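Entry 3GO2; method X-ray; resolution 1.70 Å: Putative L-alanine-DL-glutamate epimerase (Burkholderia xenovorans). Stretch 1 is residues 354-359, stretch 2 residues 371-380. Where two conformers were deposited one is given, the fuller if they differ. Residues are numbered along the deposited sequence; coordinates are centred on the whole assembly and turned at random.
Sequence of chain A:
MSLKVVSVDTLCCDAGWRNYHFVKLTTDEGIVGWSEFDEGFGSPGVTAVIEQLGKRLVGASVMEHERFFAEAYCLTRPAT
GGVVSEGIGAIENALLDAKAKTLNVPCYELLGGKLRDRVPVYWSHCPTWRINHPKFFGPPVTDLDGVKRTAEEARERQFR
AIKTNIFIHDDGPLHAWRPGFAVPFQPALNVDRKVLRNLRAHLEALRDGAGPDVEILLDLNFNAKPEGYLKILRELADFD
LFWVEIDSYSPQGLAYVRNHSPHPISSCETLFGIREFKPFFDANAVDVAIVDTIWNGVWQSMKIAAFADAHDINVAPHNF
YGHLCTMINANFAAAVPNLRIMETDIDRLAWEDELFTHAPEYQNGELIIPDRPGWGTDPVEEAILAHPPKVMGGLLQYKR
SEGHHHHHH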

# COMPACT_ATOMS: atom_id res chain seq x y z
N GLU A 354 16.19 -45.74 27.37
CA GLU A 354 15.88 -47.10 26.92
C GLU A 354 15.37 -47.12 25.48
O GLU A 354 15.60 -48.08 24.76
N LEU A 355 14.65 -46.07 25.08
CA LEU A 355 13.93 -46.06 23.80
C LEU A 355 14.82 -45.81 22.62
O LEU A 355 14.41 -46.07 21.49
N PHE A 356 16.03 -45.27 22.86
CA PHE A 356 16.89 -44.87 21.77
C PHE A 356 18.32 -45.38 21.95
O PHE A 356 18.79 -45.56 23.08
N THR A 357 19.01 -45.58 20.84
CA THR A 357 20.38 -46.09 20.89
C THR A 357 21.35 -45.08 21.50
O THR A 357 22.25 -45.46 22.27
N HIS A 358 21.16 -43.79 21.18
CA HIS A 358 22.00 -42.70 21.69
C HIS A 358 21.20 -41.55 22.25
O HIS A 358 20.11 -41.22 21.75
N ALA A 359 21.74 -40.92 23.28
CA ALA A 359 21.13 -39.77 23.92
C ALA A 359 21.91 -38.51 23.55
O ALA A 359 23.13 -38.54 23.41
N ASP A 371 28.19 -37.17 14.96
CA ASP A 371 28.74 -37.43 13.63
C ASP A 371 28.58 -38.87 13.16
O ASP A 371 29.42 -39.38 12.41
N ARG A 372 27.46 -39.48 13.52
CA ARG A 372 27.13 -40.83 13.10
C ARG A 372 26.27 -40.80 11.84
O ARG A 372 25.62 -39.79 11.58
N PRO A 373 26.28 -41.88 11.05
CA PRO A 373 25.44 -41.82 9.85
C PRO A 373 23.96 -41.66 10.22
O PRO A 373 23.46 -42.34 11.11
N GLY A 374 23.27 -40.78 9.51
CA GLY A 374 21.88 -40.49 9.79
C GLY A 374 21.71 -39.37 10.81
O GLY A 374 22.57 -38.51 10.97
N TRP A 375 20.58 -39.39 11.50
CA TRP A 375 20.24 -38.36 12.46
C TRP A 375 21.12 -38.38 13.70
O TRP A 375 21.36 -37.32 14.30
N GLY A 376 21.58 -39.57 14.11
CA GLY A 376 22.43 -39.67 15.30
C GLY A 376 21.88 -40.55 16.42
O GLY A 376 22.53 -40.76 17.44
N THR A 377 20.65 -41.04 16.25
CA THR A 377 20.07 -42.00 17.20
C THR A 377 18.98 -42.78 16.49
O THR A 377 18.39 -42.29 15.53
N ASP A 378 18.74 -44.02 16.93
CA ASP A 378 17.71 -44.89 16.38
C ASP A 378 16.77 -45.30 17.51
O ASP A 378 17.22 -45.62 18.61
N PRO A 379 15.47 -45.27 17.26
CA PRO A 379 14.55 -45.93 18.17
C PRO A 379 14.88 -47.42 18.26
O PRO A 379 15.38 -48.00 17.30
N VAL A 380 14.61 -48.00 19.42
CA VAL A 380 14.88 -49.41 19.69
C VAL A 380 13.55 -50.17 19.73
O VAL A 380 12.73 -49.95 20.61

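This is a contact rich in polar interactions between two segments, held by a single backbone bridge at Phe-356 and Pro-379 and extended by threonine hydroxyls and an arginine-histidine stack. Two backbone hydrogen bonds frame the bridge: Val-380 N to Leu-355 O (2.8 Å) and Thr-357 N to Asp-378 O (2.9 Å).

The side chains continue the pairing. Thr-357 is in the p rotamer, and its OG1 accepts from Asp-378 N at 3.0 Å. Water 1 joins the same Thr-357 OG1 to Asp-378 OD2, 2.7 Å from each; Asp-378 has chi1 m. Thr-377, chi1 t, donates from OG1 to His-358 O at 2.6 Å.

His-358 points toward stretch 2 with chi1 m. The Arg-372 guanidinium lies flat on its ring, centres 3.6 Å apart and planes at 18°. Arg-372, also pointing across, has chi1 m, chi2 t and chi3 m. Its NE and NH2 both donate to Gly-376 O, at 3.1 and 2.7 Å, which anchors the stacked group. Water 2 links Arg-372 NH2 to Ala-359 O, 2.9 Å from each.

Apolar contacts add to this. Phe-356, chi1 m, brings CE1 to 4.2 Å from Pro-379 CG. Val-380, chi1 t, points in and sets CG2 3.8 Å from Thr-357 CG2. Leu-355 and Glu-354 point away.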

# COMPACT_ATOMS: atom_id res chain seq x y z
CB GLU A 354 14.81 -47.72 27.86
CG GLU A 354 14.50 -49.22 27.68
CD GLU A 354 13.20 -49.67 28.39
OE1 GLU A 354 12.69 -48.94 29.27
OE2 GLU A 354 12.68 -50.77 28.06
CB LEU A 355 12.83 -44.98 23.81
CG LEU A 355 11.71 -45.19 24.83
CD1 LEU A 355 10.85 -43.94 24.91
CD2 LEU A 355 10.88 -46.41 24.47
CB PHE A 356 16.93 -43.33 21.70
CG PHE A 356 15.57 -42.70 21.49
CD1 PHE A 356 15.00 -42.65 20.22
CD2 PHE A 356 14.83 -42.20 22.56
CE1 PHE A 356 13.75 -42.08 20.02
CE2 PHE A 356 13.60 -41.62 22.36
CZ PHE A 356 13.05 -41.58 21.08
CB THR A 357 20.87 -46.54 19.52
OG1 THR A 357 20.73 -45.46 18.59
CG2 THR A 357 20.12 -47.79 19.00
CB HIS A 358 22.89 -42.14 20.56
CG HIS A 358 23.78 -43.16 19.95
ND1 HIS A 358 24.96 -43.58 20.56
CD2 HIS A 358 23.68 -43.87 18.80
CE1 HIS A 358 25.53 -44.49 19.80
NE2 HIS A 358 24.79 -44.68 18.72
CB ALA A 359 21.14 -39.96 25.46
CB ASP A 371 30.20 -37.00 13.57
CG ASP A 371 31.10 -37.79 14.49
OD1 ASP A 371 30.61 -38.72 15.16
OD2 ASP A 371 32.31 -37.44 14.53
CB ARG A 372 26.37 -41.56 14.20
CG ARG A 372 27.22 -41.81 15.45
CD ARG A 372 26.48 -42.57 16.54
NE ARG A 372 25.53 -41.68 17.19
CZ ARG A 372 25.81 -40.86 18.20
NH1 ARG A 372 27.02 -40.79 18.71
NH2 ARG A 372 24.87 -40.06 18.67
CB PRO A 373 25.69 -43.16 9.16
CG PRO A 373 27.11 -43.53 9.61
CD PRO A 373 27.19 -43.05 11.03
CB TRP A 375 18.78 -38.46 12.89
CG TRP A 375 17.78 -38.20 11.81
CD1 TRP A 375 16.75 -39.01 11.46
CD2 TRP A 375 17.66 -37.02 10.99
NE1 TRP A 375 16.02 -38.44 10.44
CE2 TRP A 375 16.55 -37.21 10.14
CE3 TRP A 375 18.36 -35.81 10.92
CZ2 TRP A 375 16.14 -36.24 9.20
CZ3 TRP A 375 17.94 -34.84 9.97
CH2 TRP A 375 16.87 -35.08 9.12
CB THR A 377 19.55 -41.27 18.45
OG1 THR A 377 19.33 -42.20 19.52
CG2 THR A 377 18.22 -40.53 18.16
CB ASP A 378 18.33 -46.17 15.81
CG ASP A 378 19.19 -45.91 14.59
OD1 ASP A 378 18.79 -45.08 13.73
OD2 ASP A 378 20.25 -46.58 14.48
CB PRO A 379 13.16 -45.71 17.53
CG PRO A 379 13.38 -44.55 16.61
CD PRO A 379 14.77 -44.67 16.11
CB VAL A 380 15.65 -49.58 20.99
CG1 VAL A 380 15.92 -51.10 21.29
CG2 VAL A 380 16.99 -48.78 20.91
O HOH W 1 22.11 -45.85 16.29
O HOH W 2 25.13 -39.03 21.38